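Local coordinates for protein ferulic acid esterase, AmCE1/Fae1A (Anaeromyces mucronatus, PDB 5CXX) that probably hydrolyses feruloyl esters as a carbohydrate esterase family 1 ferulic acid esterase, and binds ferulic acid in its pocket, at residues C10-P24 and D75-E88. Sequence-based numbering, arbitrary orientation.
Sequences CPDKYRTKQEGVEYP and DDSTLAIPTNLLKE
In this alpha/beta-hydrolase fold, the N-terminal segment 10-24 wraps over helix 77-87 just before strand 26-33, an outermost strand of the main sheet. Asn84 of the helix joins three residues of that segment through its amide. Its ND2 donates to Tyr14 O at 3.0 Å, nearly straight at 167°, and to Thr16 O at 2.9 Å. Gln18 NE2 reaches Thr16 O from the opposite face of that carbonyl. At the oxygen end of the amide, Tyr23 OH donates to Asn84 OD1 at 2.6 Å, in the carbonyl plane and on a lone pair. The same hydroxyl accepts from Gln18 N, so two bonds grip this oxygen. An alanine in place of Asn84 is likely to leave the Tyr14 and Thr16 carbonyls and the Tyr23 hydroxyl without these mates. Tyr23 CE1 lies 3.5 Å from Thr83 CG2, and Lys17 CG sits over a face of the ring. Tyr14 CG stands anti to the carbonyl carbon (chi1 -71°), which carries the ring across Leu85 to Glu88. Its OH donates to Glu88 OE1 at 2.5 Å, and Arg90 forms a salt bridge with the same carboxylate. At the start of the helix, Asp75 OD1 accepts from both Ser77 N, a capping bond, and Ser77 OG. Arg15 NH1 bonds Asn256 of helix 255-266, while Arg15 NH2 meets Asp75 OD2 at 3.0 Å, from above the carboxylate plane.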
loop_
_atom_site.group_PDB
_atom_site.type_symbol
_atom_site.label_atom_id
_atom_site.label_comp_id
_atom_site.label_asym_id
_atom_site.label_seq_id
_atom_site.Cartn_x
_atom_site.Cartn_y
_atom_site.Cartn_z
ATOM N N CYS A 10 -2.761 0.987 16.700
ATOM C CA CYS A 10 -3.831 0.060 16.412
ATOM C C CYS A 10 -4.106 -0.745 17.703
ATOM O O CYS A 10 -3.213 -1.430 18.188
ATOM C CB CYS A 10 -3.391 -0.902 15.286
ATOM S SG CYS A 10 -4.736 -2.125 14.909
ATOM N N PRO A 11 -5.313 -0.679 18.241
ATOM C CA PRO A 11 -5.609 -1.487 19.431
ATOM C C PRO A 11 -5.371 -2.954 19.149
ATOM O O PRO A 11 -5.630 -3.463 18.036
ATOM C CB PRO A 11 -7.092 -1.227 19.700
ATOM C CG PRO A 11 -7.366 0.095 19.041
ATOM C CD PRO A 11 -6.463 0.127 17.803
ATOM N N ASP A 12 -4.867 -3.668 20.151
ATOM C CA ASP A 12 -4.584 -5.073 19.905
ATOM C C ASP A 12 -5.778 -5.840 19.388
ATOM O O ASP A 12 -5.630 -6.735 18.563
ATOM C CB ASP A 12 -4.051 -5.744 21.183
ATOM C CG ASP A 12 -2.608 -5.334 21.501
ATOM O OD1 ASP A 12 -1.879 -4.841 20.597
ATOM O OD2 ASP A 12 -2.197 -5.504 22.664
ATOM N N LYS A 13 -6.987 -5.524 19.848
ATOM C CA LYS A 13 -8.097 -6.323 19.420
ATOM C C LYS A 13 -8.477 -6.188 17.937
ATOM O O LYS A 13 -9.186 -7.054 17.412
ATOM C CB LYS A 13 -9.319 -6.051 20.286
ATOM C CG LYS A 13 -9.853 -4.672 20.122
ATOM C CD LYS A 13 -11.108 -4.446 21.009
ATOM C CE LYS A 13 -11.523 -2.990 20.958
ATOM N NZ LYS A 13 -12.817 -2.756 21.695
ATOM N N TYR A 14 -8.024 -5.146 17.235
ATOM C CA TYR A 14 -8.333 -5.067 15.829
ATOM C C TYR A 14 -7.245 -5.763 15.002
ATOM O O TYR A 14 -7.542 -6.266 13.907
ATOM C CB TYR A 14 -8.458 -3.597 15.369
ATOM C CG TYR A 14 -9.702 -3.027 15.935
ATOM C CD1 TYR A 14 -10.919 -3.326 15.366
ATOM C CD2 TYR A 14 -9.644 -2.193 17.062
ATOM C CE1 TYR A 14 -12.082 -2.825 15.933
ATOM C CE2 TYR A 14 -10.814 -1.669 17.632
ATOM C CZ TYR A 14 -11.999 -2.003 17.057
ATOM O OH TYR A 14 -13.130 -1.489 17.642
ATOM N N ARG A 15 -5.997 -5.850 15.496
ATOM C CA ARG A 15 -4.952 -6.489 14.688
ATOM C C ARG A 15 -4.748 -7.968 15.001
ATOM O O ARG A 15 -3.868 -8.617 14.442
ATOM C CB ARG A 15 -3.615 -5.753 14.835
ATOM C CG ARG A 15 -3.164 -5.621 16.318
ATOM C CD ARG A 15 -1.789 -4.850 16.350
ATOM N NE ARG A 15 -0.689 -5.689 15.811
ATOM C CZ ARG A 15 0.597 -5.389 15.989
ATOM N NH1 ARG A 15 0.914 -4.244 16.619
ATOM N NH2 ARG A 15 1.561 -6.199 15.527
ATOM N N THR A 16 -5.574 -8.486 15.917
ATOM C CA THR A 16 -5.525 -9.888 16.385
ATOM C C THR A 16 -6.775 -10.622 15.870
ATOM O O THR A 16 -7.913 -10.063 15.930
ATOM C CB THR A 16 -5.481 -9.902 17.955
ATOM O OG1 THR A 16 -4.276 -9.218 18.343
ATOM C CG2 THR A 16 -5.422 -11.327 18.514
ATOM N N LYS A 17 -6.602 -11.875 15.436
ATOM C CA LYS A 17 -7.769 -12.707 15.153
ATOM C C LYS A 17 -8.500 -13.041 16.443
ATOM O O LYS A 17 -7.894 -13.500 17.402
ATOM C CB LYS A 17 -7.372 -14.012 14.430
ATOM C CG LYS A 17 -6.852 -13.627 13.013
ATOM C CD LYS A 17 -6.477 -14.968 12.299
ATOM C CE LYS A 17 -5.978 -14.720 10.883
ATOM N NZ LYS A 17 -5.527 -16.065 10.270
ATOM N N GLN A 18 -9.794 -12.730 16.477
ATOM C CA GLN A 18 -10.618 -13.042 17.637
ATOM C C GLN A 18 -11.276 -14.422 17.563
ATOM O O GLN A 18 -11.702 -14.872 16.488
ATOM C CB GLN A 18 -11.717 -11.950 17.735
ATOM C CG GLN A 18 -11.111 -10.532 17.769
ATOM C CD GLN A 18 -10.330 -10.315 19.043
ATOM O OE1 GLN A 18 -10.803 -10.659 20.140
ATOM N NE2 GLN A 18 -9.103 -9.864 18.915
ATOM N N GLU A 19 -11.334 -15.108 18.689
ATOM C CA GLU A 19 -11.896 -16.468 18.706
ATOM C C GLU A 19 -13.359 -16.403 18.281
ATOM O O GLU A 19 -14.089 -15.476 18.730
ATOM C CB GLU A 19 -11.763 -17.066 20.095
ATOM C CG GLU A 19 -11.973 -18.603 20.136
ATOM C CD GLU A 19 -10.856 -19.359 19.472
ATOM O OE1 GLU A 19 -9.780 -18.732 19.247
ATOM O OE2 GLU A 19 -11.006 -20.531 19.134
ATOM N N GLY A 20 -13.811 -17.348 17.457
ATOM C CA GLY A 20 -15.231 -17.367 17.066
ATOM C C GLY A 20 -15.546 -16.467 15.847
ATOM O O GLY A 20 -16.674 -16.464 15.404
ATOM N N VAL A 21 -14.588 -15.706 15.322
ATOM C CA VAL A 21 -14.782 -14.859 14.140
ATOM C C VAL A 21 -14.094 -15.532 12.961
ATOM O O VAL A 21 -12.938 -15.978 13.112
ATOM C CB VAL A 21 -14.188 -13.433 14.361
ATOM C CG1 VAL A 21 -14.296 -12.576 13.085
ATOM C CG2 VAL A 21 -14.857 -12.786 15.561
ATOM N N GLU A 22 -14.764 -15.628 11.812
ATOM C CA GLU A 22 -14.109 -16.143 10.588
ATOM C C GLU A 22 -13.260 -15.099 9.911
ATOM O O GLU A 22 -13.707 -13.946 9.748
ATOM C CB GLU A 22 -15.156 -16.633 9.583
ATOM C CG GLU A 22 -15.926 -17.800 10.070
ATOM C CD GLU A 22 -16.599 -18.534 8.929
ATOM O OE1 GLU A 22 -17.272 -17.875 8.103
ATOM O OE2 GLU A 22 -16.437 -19.775 8.863
ATOM N N TYR A 23 -12.067 -15.498 9.488
ATOM C CA TYR A 23 -11.185 -14.604 8.721
ATOM C C TYR A 23 -10.973 -15.122 7.313
ATOM O O TYR A 23 -11.039 -16.325 7.070
ATOM C CB TYR A 23 -9.812 -14.416 9.459
ATOM C CG TYR A 23 -10.078 -13.643 10.728
ATOM C CD1 TYR A 23 -10.080 -12.223 10.726
ATOM C CD2 TYR A 23 -10.387 -14.317 11.908
ATOM C CE1 TYR A 23 -10.417 -11.481 11.902
ATOM C CE2 TYR A 23 -10.732 -13.620 13.072
ATOM C CZ TYR A 23 -10.741 -12.211 13.073
ATOM O OH TYR A 23 -11.101 -11.582 14.246
ATOM N N PRO A 24 -10.661 -14.216 6.367
ATOM C CA PRO A 24 -10.395 -14.677 5.007
ATOM C C PRO A 24 -9.043 -15.342 4.935
ATOM O O PRO A 24 -8.236 -15.217 5.861
ATOM C CB PRO A 24 -10.337 -13.420 4.167
ATOM C CG PRO A 24 -10.105 -12.333 5.147
ATOM C CD PRO A 24 -10.604 -12.750 6.499
ATOM N N ASP A 75 2.374 -10.993 9.955
ATOM C CA ASP A 75 1.707 -10.554 11.181
ATOM C C ASP A 75 0.212 -10.601 10.848
ATOM O O ASP A 75 -0.160 -10.270 9.711
ATOM C CB ASP A 75 2.144 -9.102 11.556
ATOM C CG ASP A 75 1.326 -8.515 12.666
ATOM O OD1 ASP A 75 0.330 -7.854 12.357
ATOM O OD2 ASP A 75 1.711 -8.669 13.843
ATOM N N ASP A 76 -0.620 -10.946 11.809
ATOM C CA ASP A 76 -2.063 -11.138 11.507
ATOM C C ASP A 76 -2.813 -9.815 11.271
ATOM O O ASP A 76 -4.002 -9.869 10.938
ATOM C CB ASP A 76 -2.730 -11.916 12.656
ATOM C CG ASP A 76 -2.521 -13.396 12.545
ATOM O OD1 ASP A 76 -1.899 -13.879 11.558
ATOM O OD2 ASP A 76 -3.018 -14.136 13.438
ATOM N N SER A 77 -2.174 -8.635 11.406
ATOM C CA SER A 77 -2.931 -7.404 11.193
ATOM C C SER A 77 -3.539 -7.328 9.802
ATOM O O SER A 77 -4.609 -6.769 9.671
ATOM C CB SER A 77 -2.053 -6.154 11.427
ATOM O OG SER A 77 -0.889 -6.223 10.603
ATOM N N THR A 78 -2.873 -7.854 8.773
ATOM C CA THR A 78 -3.378 -7.654 7.411
ATOM C C THR A 78 -4.726 -8.332 7.241
ATOM O O THR A 78 -5.680 -7.761 6.665
ATOM C CB THR A 78 -2.347 -8.206 6.394
ATOM O OG1 THR A 78 -1.136 -7.438 6.560
ATOM C CG2 THR A 78 -2.814 -8.109 4.911
ATOM N N LEU A 79 -4.785 -9.596 7.664
ATOM C CA LEU A 79 -6.058 -10.338 7.583
ATOM C C LEU A 79 -7.044 -9.936 8.661
ATOM O O LEU A 79 -8.258 -10.060 8.438
ATOM C CB LEU A 79 -5.802 -11.862 7.719
ATOM C CG LEU A 79 -4.971 -12.481 6.607
ATOM C CD1 LEU A 79 -4.650 -13.961 6.967
ATOM C CD2 LEU A 79 -5.701 -12.374 5.245
ATOM N N ALA A 80 -6.581 -9.511 9.834
ATOM C CA ALA A 80 -7.551 -9.305 10.936
ATOM C C ALA A 80 -8.231 -7.945 10.879
ATOM O O ALA A 80 -9.418 -7.840 11.199
ATOM C CB ALA A 80 -6.873 -9.466 12.303
ATOM N N ILE A 81 -7.492 -6.906 10.520
ATOM C CA ILE A 81 -8.042 -5.548 10.634
ATOM C C ILE A 81 -9.306 -5.298 9.792
ATOM O O ILE A 81 -10.313 -4.786 10.338
ATOM C CB ILE A 81 -6.928 -4.507 10.284
ATOM C CG1 ILE A 81 -6.014 -4.326 11.523
ATOM C CG2 ILE A 81 -7.553 -3.143 9.844
ATOM C CD1 ILE A 81 -4.725 -3.466 11.229
ATOM N N PRO A 82 -9.304 -5.688 8.497
ATOM C CA PRO A 82 -10.541 -5.341 7.743
ATOM C C PRO A 82 -11.750 -6.130 8.227
ATOM O O PRO A 82 -12.847 -5.549 8.302
ATOM C CB PRO A 82 -10.195 -5.705 6.284
ATOM C CG PRO A 82 -8.649 -5.621 6.240
ATOM C CD PRO A 82 -8.192 -6.157 7.616
ATOM N N THR A 83 -11.576 -7.396 8.617
ATOM C CA THR A 83 -12.700 -8.176 9.188
ATOM C C THR A 83 -13.175 -7.622 10.519
ATOM O O THR A 83 -14.360 -7.494 10.775
ATOM C CB THR A 83 -12.264 -9.666 9.325
ATOM O OG1 THR A 83 -12.196 -10.188 8.007
ATOM C CG2 THR A 83 -13.280 -10.487 10.172
ATOM N N ASN A 84 -12.222 -7.292 11.379
ATOM C CA ASN A 84 -12.591 -6.825 12.707
ATOM C C ASN A 84 -13.281 -5.467 12.609
ATOM O O ASN A 84 -14.201 -5.203 13.392
ATOM C CB ASN A 84 -11.352 -6.760 13.614
ATOM C CG ASN A 84 -10.912 -8.162 14.063
ATOM O OD1 ASN A 84 -11.751 -9.096 14.131
ATOM N ND2 ASN A 84 -9.631 -8.316 14.411
ATOM N N LEU A 85 -12.848 -4.626 11.661
ATOM C CA LEU A 85 -13.581 -3.352 11.447
ATOM C C LEU A 85 -14.939 -3.615 10.830
ATOM O O LEU A 85 -15.941 -2.961 11.201
ATOM C CB LEU A 85 -12.765 -2.389 10.570
ATOM C CG LEU A 85 -11.533 -1.768 11.231
ATOM C CD1 LEU A 85 -10.595 -1.090 10.177
ATOM C CD2 LEU A 85 -11.986 -0.761 12.341
ATOM N N LEU A 86 -14.997 -4.551 9.880
ATOM C CA LEU A 86 -16.294 -4.867 9.233
ATOM C C LEU A 86 -17.352 -5.275 10.254
ATOM O O LEU A 86 -18.546 -4.901 10.173
ATOM C CB LEU A 86 -16.056 -5.989 8.178
ATOM C CG LEU A 86 -17.356 -6.580 7.608
ATOM C CD1 LEU A 86 -18.103 -5.510 6.804
ATOM C CD2 LEU A 86 -16.919 -7.756 6.695
ATOM N N LYS A 87 -16.926 -6.066 11.223
ATOM C CA LYS A 87 -17.849 -6.619 12.240
ATOM C C LYS A 87 -18.459 -5.503 13.089
ATOM O O LYS A 87 -19.541 -5.683 13.660
ATOM C CB LYS A 87 -17.113 -7.634 13.137
ATOM C CG LYS A 87 -17.057 -9.104 12.654
ATOM C CD LYS A 87 -18.260 -9.555 11.775
ATOM C CE LYS A 87 -18.424 -11.108 11.634
ATOM N NZ LYS A 87 -18.218 -11.973 12.854
ATOM N N GLU A 88 -17.787 -4.351 13.156
ATOM C CA GLU A 88 -18.288 -3.188 13.887
ATOM C C GLU A 88 -18.923 -2.151 12.951
ATOM O O GLU A 88 -19.349 -1.053 13.382
ATOM C CB GLU A 88 -17.174 -2.577 14.694
ATOM C CG GLU A 88 -16.694 -3.508 15.773
ATOM C CD GLU A 88 -15.676 -2.877 16.657
ATOM O OE1 GLU A 88 -15.325 -1.712 16.407
ATOM O OE2 GLU A 88 -15.224 -3.538 17.602
HETATM O O HOH W 1 -1.167 -8.302 14.791
HETATM O O HOH W 2 -4.019 -13.159 15.666
HETATM O O HOH W 3 -2.845 -16.289 10.129
HETATM O O HOH W 4 -17.494 -14.609 11.796
#